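Long-range contacts in periplasmic branched-chain amino acid-binding protein (Burkholderia mallei, PDB 3I09), which probably binds a small carboxylic acid, such as a branched-chain amino acid or a similar compound, in the periplasm for uptake by an ABC transporter: residues 31-41 and 284-295; 241-252 and 331-341. All blocks are in the same frame, centred on the assembly; numbering follows the deposited sequence. Where two conformers were deposited one is given.

Contact 1 (31-41 and 284-295); sequences MAVADFGGKVN and YSSVTTYLKAVQ
F36, in the last turn before G37, lays its ring on L291 of helix 278-297. In this type I periplasmic binding protein helices 22-36 and 278-297 pack beside each other next to the sheet that holds strands 5-11 and 43-51. Their local axes come within 8.8 Å and cross at -41°. F36 turns CG away from its own N (chi1 -163°), which swings the ring out over L291. F36 CB meets L291 CD1, and CG and CD2 also lie near that methyl. The middle of the ring sits under L291 CB, which is 3.5 Å from the ring centroid and almost on its normal, a CH-pi contact. CD1 lies near the same CB. CE1 passes K292 N, and CE2 lies near both L291 CB and Q295 OE1. CZ, at the tip, is 3.5 Å from Q295 OE1 and also meets L291 O; the amide plane of Q295 is turned 31° from the ring.

At the other end Y284 does the reverse and offers its ring to A32. A32 CB lies over one face, 3.7 Å from the Y284 centroid, and also touches V287 CG1. The tyrosine hydroxyl donates to D35: OH to OD2 is 2.5 Å, on the anti lone pair of that oxygen. D35 OD2 also pairs with R267, so two donors grip it. W264 meets the Y284 ring edge-to-face. One water joins A32 O to T288 OG1.

A Schellman motif at G37 ends the first helix, and the chain turns into strand 39-40. There V40 CG1 meets L291 CD2 and V294 CG1, while V40 CG2 rests against N, CA and CB of Q295. I45 touches both V40 and L291 from strand 43-51. N41 ND2 donates to V294 O at 3.2 Å, from above the carbonyl plane.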
# COMPACT_ATOMS: atom_id res chain seq x y z
N MSE A 31 -10.67 -10.20 12.42
CA MSE A 31 -10.83 -11.60 12.00
C MSE A 31 -9.54 -12.37 12.23
O MSE A 31 -9.59 -13.48 12.70
CB MSE A 31 -11.27 -11.72 10.55
CG MSE A 31 -12.70 -11.32 10.30
SE MSE A 31 -13.17 -11.67 8.43
CE MSE A 31 -12.52 -13.47 8.48
N ALA A 32 -8.39 -11.77 11.90
CA ALA A 32 -7.09 -12.43 12.13
C ALA A 32 -6.88 -12.75 13.62
O ALA A 32 -6.38 -13.78 13.97
CB ALA A 32 -5.93 -11.54 11.62
N VAL A 33 -7.25 -11.82 14.49
CA VAL A 33 -7.14 -12.04 15.94
C VAL A 33 -8.02 -13.22 16.37
O VAL A 33 -7.58 -14.12 17.09
CB VAL A 33 -7.45 -10.76 16.70
CG1 VAL A 33 -7.56 -11.03 18.22
CG2 VAL A 33 -6.32 -9.73 16.40
N ALA A 34 -9.28 -13.19 15.95
CA ALA A 34 -10.21 -14.26 16.27
C ALA A 34 -9.72 -15.57 15.71
O ALA A 34 -9.73 -16.60 16.41
CB ALA A 34 -11.61 -13.94 15.75
N ASP A 35 -9.27 -15.57 14.45
CA ASP A 35 -8.81 -16.83 13.84
C ASP A 35 -7.60 -17.47 14.53
O ASP A 35 -7.48 -18.70 14.56
CB ASP A 35 -8.52 -16.68 12.35
CG ASP A 35 -9.78 -16.38 11.53
OD1 ASP A 35 -10.93 -16.56 12.03
OD2 ASP A 35 -9.62 -15.97 10.37
N PHE A 36 -6.74 -16.63 15.10
CA PHE A 36 -5.55 -17.08 15.82
C PHE A 36 -5.92 -17.70 17.18
O PHE A 36 -5.11 -18.37 17.80
CB PHE A 36 -4.62 -15.88 16.04
CG PHE A 36 -3.21 -16.25 16.40
CD1 PHE A 36 -2.32 -16.63 15.43
CD2 PHE A 36 -2.79 -16.24 17.72
CE1 PHE A 36 -1.03 -16.99 15.76
CE2 PHE A 36 -1.49 -16.60 18.04
CZ PHE A 36 -0.62 -16.98 17.07
N GLY A 37 -7.16 -17.47 17.62
CA GLY A 37 -7.69 -17.95 18.91
C GLY A 37 -7.92 -16.88 19.96
O GLY A 37 -8.30 -17.20 21.09
N GLY A 38 -7.70 -15.61 19.63
CA GLY A 38 -8.06 -14.51 20.53
C GLY A 38 -7.11 -14.26 21.69
O GLY A 38 -7.33 -13.34 22.48
N LYS A 39 -6.06 -15.07 21.79
CA LYS A 39 -5.04 -14.90 22.81
C LYS A 39 -3.70 -15.35 22.29
O LYS A 39 -3.60 -16.05 21.28
CB LYS A 39 -5.41 -15.69 24.07
CG LYS A 39 -5.67 -17.10 23.85
CD LYS A 39 -5.87 -17.84 25.21
CE LYS A 39 -5.32 -19.29 25.08
NZ LYS A 39 -5.25 -20.03 26.38
N VAL A 40 -2.64 -14.91 22.96
CA VAL A 40 -1.30 -15.36 22.66
C VAL A 40 -0.48 -15.22 23.93
O VAL A 40 -0.70 -14.30 24.70
CB VAL A 40 -0.64 -14.61 21.47
CG1 VAL A 40 -0.39 -13.14 21.76
CG2 VAL A 40 0.67 -15.32 21.07
N ASN A 41 0.42 -16.15 24.14
CA ASN A 41 1.19 -16.26 25.39
C ASN A 41 0.34 -16.16 26.64
O ASN A 41 0.70 -15.49 27.62
CB ASN A 41 2.29 -15.22 25.41
CG ASN A 41 3.31 -15.43 24.31
OD1 ASN A 41 3.46 -16.53 23.75
ND2 ASN A 41 4.03 -14.36 23.99
N TYR A 284 -4.88 -8.41 7.49
CA TYR A 284 -5.11 -9.70 8.13
C TYR A 284 -3.78 -10.48 8.21
O TYR A 284 -3.41 -10.99 9.27
CB TYR A 284 -6.19 -10.48 7.39
CG TYR A 284 -6.50 -11.87 7.91
CD1 TYR A 284 -5.58 -12.89 7.78
CD2 TYR A 284 -7.72 -12.15 8.54
CE1 TYR A 284 -5.86 -14.18 8.26
CE2 TYR A 284 -8.02 -13.45 8.98
CZ TYR A 284 -7.06 -14.44 8.87
OH TYR A 284 -7.32 -15.68 9.32
N SER A 285 -3.06 -10.56 7.10
CA SER A 285 -1.84 -11.37 7.05
C SER A 285 -0.77 -10.87 8.02
O SER A 285 -0.08 -11.64 8.65
CB SER A 285 -1.27 -11.38 5.61
OG SER A 285 -0.02 -12.04 5.54
N SER A 286 -0.63 -9.55 8.08
CA SER A 286 0.41 -8.91 8.91
C SER A 286 0.15 -9.21 10.38
O SER A 286 1.09 -9.46 11.14
CB SER A 286 0.48 -7.38 8.66
OG SER A 286 -0.67 -6.76 9.17
N VAL A 287 -1.13 -9.26 10.79
CA VAL A 287 -1.48 -9.60 12.17
C VAL A 287 -1.18 -11.07 12.49
O VAL A 287 -0.62 -11.39 13.53
CB VAL A 287 -2.96 -9.20 12.48
CG1 VAL A 287 -3.46 -9.79 13.81
CG2 VAL A 287 -3.02 -7.63 12.50
N THR A 288 -1.52 -11.96 11.57
CA THR A 288 -1.14 -13.33 11.71
C THR A 288 0.39 -13.47 11.87
O THR A 288 0.87 -14.18 12.74
CB THR A 288 -1.63 -14.18 10.54
OG1 THR A 288 -3.03 -13.98 10.35
CG2 THR A 288 -1.34 -15.63 10.82
N THR A 289 1.14 -12.76 11.03
CA THR A 289 2.61 -12.79 11.08
C THR A 289 3.14 -12.28 12.43
O THR A 289 4.01 -12.91 13.03
CB THR A 289 3.16 -12.03 9.88
OG1 THR A 289 2.76 -12.74 8.69
CG2 THR A 289 4.69 -11.86 9.99
N TYR A 290 2.64 -11.14 12.89
CA TYR A 290 3.01 -10.65 14.22
C TYR A 290 2.70 -11.67 15.31
O TYR A 290 3.55 -11.94 16.17
CB TYR A 290 2.29 -9.34 14.51
CG TYR A 290 2.51 -8.85 15.90
CD1 TYR A 290 3.69 -8.23 16.26
CD2 TYR A 290 1.53 -9.04 16.89
CE1 TYR A 290 3.90 -7.79 17.58
CE2 TYR A 290 1.73 -8.62 18.19
CZ TYR A 290 2.92 -8.00 18.53
OH TYR A 290 3.16 -7.59 19.81
N LEU A 291 1.47 -12.19 15.34
CA LEU A 291 1.06 -13.09 16.40
C LEU A 291 1.92 -14.36 16.39
O LEU A 291 2.26 -14.86 17.46
CB LEU A 291 -0.44 -13.41 16.39
CG LEU A 291 -1.36 -12.20 16.70
CD1 LEU A 291 -2.85 -12.54 16.45
CD2 LEU A 291 -1.15 -11.69 18.11
N LYS A 292 2.27 -14.85 15.20
CA LYS A 292 3.14 -16.04 15.11
C LYS A 292 4.50 -15.74 15.71
O LYS A 292 5.10 -16.61 16.32
CB LYS A 292 3.29 -16.53 13.67
CG LYS A 292 2.09 -17.28 13.18
CD LYS A 292 2.24 -17.76 11.72
CE LYS A 292 1.07 -18.71 11.30
NZ LYS A 292 1.04 -20.04 12.02
N ALA A 293 4.99 -14.52 15.52
CA ALA A 293 6.26 -14.13 16.05
C ALA A 293 6.23 -14.01 17.59
O ALA A 293 7.13 -14.48 18.26
CB ALA A 293 6.71 -12.84 15.40
N VAL A 294 5.16 -13.43 18.13
CA VAL A 294 4.99 -13.34 19.58
C VAL A 294 4.89 -14.75 20.16
O VAL A 294 5.50 -15.01 21.17
CB VAL A 294 3.76 -12.54 19.98
CG1 VAL A 294 3.51 -12.62 21.51
CG2 VAL A 294 3.91 -11.04 19.54
N GLN A 295 4.15 -15.64 19.49
CA GLN A 295 3.95 -17.05 19.92
C GLN A 295 5.27 -17.81 19.97
O GLN A 295 5.53 -18.56 20.93
CB GLN A 295 2.95 -17.72 18.96
CG GLN A 295 2.62 -19.26 19.18
CD GLN A 295 1.54 -19.70 18.23
OE1 GLN A 295 0.37 -19.90 18.62
NE2 GLN A 295 1.88 -19.74 16.96
O HOH W 1 -4.52 -15.19 12.35

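Contact 2 (241-252 and 331-341); sequences LETTQGLVLTDS and HDMYLMEVKKP. With EDO (1,2-ethanediol), chain H.
V338 N donates to L247 O at 2.9 Å, where strand 329-338 runs antiparallel to strand 248-251 in the antiparallel sheet of this periplasmic binding protein. Backbone bonds come first. L249 with M336 and D251 with Y334 are hydrogen-bonded pairs, each closed by two N-H...O bonds. V248 with E337 and T250 with L335 are non-hydrogen-bonded pairs. G246 N extends the pairing past the strand, reaching V338 O at 2.9 Å from a type II turn. K339 O is buried with no hydrogen-bond partner in the model.

Apolar contacts follow. V338 CG1 presses on L241 CD2 at a tight 3.4 Å, and its CG2 meets L249 CD2 at 3.7 Å. The first torsion of L335 (chi1 -172°) carries CD1 to V248 CG1. M333 SE rests on S252 CB.

Polar side chains serve their own segment or neighbours. Q245 NE2 donates to E242 O at 2.9 Å, in its own amide plane. D251 OD1 accepts from S252 N and bonds S278. T250 OG1 bonds T131 of helix 124-137.

Main-chain bonds thus set the register. Side chains add mostly apolar packing, strand on strand, which L241 extends to helix 241-244.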
# COMPACT_ATOMS: atom_id res chain seq x y z
N LEU A 241 -15.35 -0.62 -15.48
CA LEU A 241 -14.47 -1.19 -16.52
C LEU A 241 -14.50 -0.44 -17.83
O LEU A 241 -13.49 -0.38 -18.52
CB LEU A 241 -14.82 -2.67 -16.76
CG LEU A 241 -14.50 -3.60 -15.60
CD1 LEU A 241 -14.94 -5.04 -15.99
CD2 LEU A 241 -13.01 -3.53 -15.19
N GLU A 242 -15.64 0.14 -18.19
CA GLU A 242 -15.68 0.83 -19.47
C GLU A 242 -14.59 1.95 -19.49
O GLU A 242 -13.89 2.11 -20.48
CB GLU A 242 -17.06 1.42 -19.73
CG GLU A 242 -17.14 2.21 -21.03
CD GLU A 242 -16.98 1.34 -22.25
OE1 GLU A 242 -17.34 0.14 -22.17
OE2 GLU A 242 -16.49 1.86 -23.29
N THR A 243 -14.42 2.64 -18.37
CA THR A 243 -13.44 3.73 -18.26
C THR A 243 -12.02 3.22 -18.01
O THR A 243 -11.06 3.81 -18.51
CB THR A 243 -13.84 4.67 -17.13
OG1 THR A 243 -15.05 5.36 -17.49
CG2 THR A 243 -12.70 5.71 -16.79
N THR A 244 -11.88 2.13 -17.25
CA THR A 244 -10.53 1.66 -16.81
C THR A 244 -9.88 0.57 -17.66
O THR A 244 -8.70 0.25 -17.48
CB THR A 244 -10.53 1.20 -15.34
OG1 THR A 244 -11.62 0.28 -15.13
CG2 THR A 244 -10.70 2.40 -14.42
N GLN A 245 -10.64 -0.01 -18.57
CA GLN A 245 -10.13 -1.12 -19.39
C GLN A 245 -8.79 -0.73 -20.04
O GLN A 245 -8.63 0.38 -20.57
CB GLN A 245 -11.12 -1.50 -20.50
CG GLN A 245 -11.53 -0.37 -21.44
CD GLN A 245 -12.60 -0.82 -22.40
OE1 GLN A 245 -12.40 -1.79 -23.12
NE2 GLN A 245 -13.76 -0.13 -22.39
N GLY A 246 -7.85 -1.67 -19.99
CA GLY A 246 -6.55 -1.53 -20.59
C GLY A 246 -5.52 -0.86 -19.74
O GLY A 246 -4.36 -0.86 -20.10
N LEU A 247 -5.91 -0.28 -18.61
CA LEU A 247 -4.90 0.30 -17.71
C LEU A 247 -4.02 -0.80 -17.15
O LEU A 247 -4.50 -1.90 -16.79
CB LEU A 247 -5.55 1.07 -16.56
CG LEU A 247 -6.23 2.40 -16.95
CD1 LEU A 247 -6.97 2.97 -15.76
CD2 LEU A 247 -5.24 3.45 -17.54
N VAL A 248 -2.72 -0.51 -17.07
CA VAL A 248 -1.76 -1.44 -16.49
C VAL A 248 -1.43 -0.98 -15.08
O VAL A 248 -1.22 0.22 -14.79
CB VAL A 248 -0.53 -1.54 -17.36
CG1 VAL A 248 0.53 -2.34 -16.68
CG2 VAL A 248 -0.91 -2.16 -18.76
N LEU A 249 -1.44 -1.92 -14.15
CA LEU A 249 -1.18 -1.56 -12.77
C LEU A 249 -0.36 -2.64 -12.08
O LEU A 249 -0.26 -3.77 -12.58
CB LEU A 249 -2.49 -1.27 -12.04
CG LEU A 249 -3.52 -2.35 -12.00
CD1 LEU A 249 -3.21 -3.14 -10.80
CD2 LEU A 249 -4.98 -1.78 -11.94
N THR A 250 0.23 -2.27 -10.95
CA THR A 250 1.01 -3.15 -10.13
C THR A 250 0.28 -3.34 -8.81
O THR A 250 -0.10 -2.34 -8.18
CB THR A 250 2.44 -2.59 -9.86
OG1 THR A 250 3.13 -2.51 -11.09
CG2 THR A 250 3.26 -3.51 -8.99
N ASP A 251 0.05 -4.58 -8.39
CA ASP A 251 -0.61 -4.80 -7.07
C ASP A 251 0.00 -6.00 -6.39
O ASP A 251 0.69 -6.78 -7.03
CB ASP A 251 -2.13 -4.94 -7.21
CG ASP A 251 -2.93 -4.50 -5.89
OD1 ASP A 251 -2.33 -4.38 -4.79
OD2 ASP A 251 -4.14 -4.17 -5.98
N SER A 252 -0.24 -6.16 -5.09
CA SER A 252 0.37 -7.26 -4.36
C SER A 252 -0.51 -8.47 -4.19
O SER A 252 -0.03 -9.51 -3.74
CB SER A 252 0.81 -6.78 -2.96
OG SER A 252 -0.30 -6.49 -2.14
N HIS A 331 8.00 -10.16 -1.25
CA HIS A 331 7.02 -11.05 -1.83
C HIS A 331 6.78 -10.63 -3.29
O HIS A 331 6.95 -9.45 -3.66
CB HIS A 331 5.70 -11.04 -1.01
CG HIS A 331 5.07 -9.67 -0.83
ND1 HIS A 331 5.71 -8.62 -0.20
CD2 HIS A 331 3.85 -9.20 -1.18
CE1 HIS A 331 4.94 -7.55 -0.22
NE2 HIS A 331 3.79 -7.88 -0.78
N ASP A 332 6.38 -11.60 -4.09
CA ASP A 332 6.11 -11.35 -5.51
C ASP A 332 5.03 -10.28 -5.66
O ASP A 332 4.08 -10.20 -4.88
CB ASP A 332 5.59 -12.61 -6.20
CG ASP A 332 6.63 -13.72 -6.34
OD1 ASP A 332 7.84 -13.53 -6.05
OD2 ASP A 332 6.17 -14.81 -6.77
N MSE A 333 5.18 -9.47 -6.70
CA MSE A 333 4.21 -8.48 -7.08
C MSE A 333 3.61 -8.89 -8.44
O MSE A 333 4.19 -9.76 -9.14
CB MSE A 333 4.88 -7.10 -7.15
CG MSE A 333 5.46 -6.61 -5.84
SE MSE A 333 4.10 -6.22 -4.44
CE MSE A 333 3.45 -4.64 -5.14
N TYR A 334 2.47 -8.30 -8.81
CA TYR A 334 1.75 -8.67 -10.03
C TYR A 334 1.52 -7.45 -10.90
O TYR A 334 0.96 -6.44 -10.43
CB TYR A 334 0.39 -9.33 -9.68
CG TYR A 334 0.64 -10.52 -8.78
CD1 TYR A 334 1.11 -11.71 -9.31
CD2 TYR A 334 0.53 -10.41 -7.39
CE1 TYR A 334 1.42 -12.77 -8.52
CE2 TYR A 334 0.84 -11.47 -6.58
CZ TYR A 334 1.28 -12.65 -7.15
OH TYR A 334 1.61 -13.71 -6.35
N LEU A 335 1.90 -7.56 -12.16
CA LEU A 335 1.57 -6.56 -13.20
C LEU A 335 0.27 -7.04 -13.81
O LEU A 335 0.20 -8.16 -14.33
CB LEU A 335 2.65 -6.53 -14.26
CG LEU A 335 2.54 -5.42 -15.31
CD1 LEU A 335 2.71 -4.04 -14.61
CD2 LEU A 335 3.56 -5.60 -16.42
N MSE A 336 -0.78 -6.23 -13.72
CA MSE A 336 -2.08 -6.59 -14.24
C MSE A 336 -2.63 -5.60 -15.22
O MSE A 336 -2.21 -4.42 -15.25
CB MSE A 336 -3.00 -6.75 -13.06
CG MSE A 336 -2.26 -7.78 -12.23
SE MSE A 336 -3.25 -8.68 -11.16
CE MSE A 336 -3.69 -7.18 -10.15
N GLU A 337 -3.53 -6.09 -16.06
CA GLU A 337 -4.23 -5.21 -16.96
C GLU A 337 -5.72 -5.26 -16.63
O GLU A 337 -6.27 -6.34 -16.39
CB GLU A 337 -3.96 -5.58 -18.43
CG GLU A 337 -4.65 -4.65 -19.39
CD GLU A 337 -4.42 -4.97 -20.89
OE1 GLU A 337 -4.18 -6.16 -21.21
OE2 GLU A 337 -4.54 -4.04 -21.72
N VAL A 338 -6.37 -4.10 -16.62
CA VAL A 338 -7.80 -4.04 -16.30
C VAL A 338 -8.57 -4.56 -17.50
O VAL A 338 -8.29 -4.19 -18.66
CB VAL A 338 -8.25 -2.62 -15.94
CG1 VAL A 338 -9.76 -2.63 -15.68
CG2 VAL A 338 -7.41 -2.09 -14.73
N LYS A 339 -9.48 -5.47 -17.22
CA LYS A 339 -10.35 -6.09 -18.23
C LYS A 339 -11.30 -5.16 -18.99
O LYS A 339 -11.75 -4.14 -18.48
CB LYS A 339 -11.19 -7.22 -17.61
CG LYS A 339 -10.38 -8.47 -17.30
CD LYS A 339 -11.28 -9.60 -16.70
CE LYS A 339 -10.55 -10.93 -16.69
NZ LYS A 339 -11.51 -12.02 -16.36
N LYS A 340 -11.60 -5.56 -20.23
CA LYS A 340 -12.73 -5.03 -20.94
C LYS A 340 -13.99 -5.51 -20.21
O LYS A 340 -14.00 -6.59 -19.63
CB LYS A 340 -12.81 -5.56 -22.39
CG LYS A 340 -11.63 -5.26 -23.29
CD LYS A 340 -11.89 -5.90 -24.64
CE LYS A 340 -10.63 -5.98 -25.48
NZ LYS A 340 -10.15 -4.62 -25.75
N PRO A 341 -15.07 -4.73 -20.28
CA PRO A 341 -16.36 -5.22 -19.75
C PRO A 341 -16.72 -6.62 -20.24
O PRO A 341 -17.13 -7.46 -19.43
CB PRO A 341 -17.36 -4.17 -20.26
CG PRO A 341 -16.55 -2.89 -20.33
CD PRO A 341 -15.17 -3.36 -20.80
C1 EDO H . 9.63 -13.56 -2.08
O1 EDO H . 9.57 -13.20 -3.46
C2 EDO H . 10.48 -14.80 -1.87
O2 EDO H . 9.77 -15.79 -1.13

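From the N terminus, helix 22-36 and strand 39-40 come first and meet helix 278-297 later. Contact 1 closes that loop of 242 residues. Within it the chain builds further strands of the first sheet, the parallel sheet of four strands, and segment 241-252. The latter is paired only later, when strand 329-338 returns 78 residues on and closes contact 2. The loops therefore cross: 284-295 lies inside the loop of contact 2, and 241-252 inside that of contact 1. Contact 1 ties helix 278-297 to the six-stranded sheet region. Contact 2 adds strand 248-251 to the antiparallel sheet and packs helix 241-244 against the end of strand 329-338. The centres are about 31 Å apart.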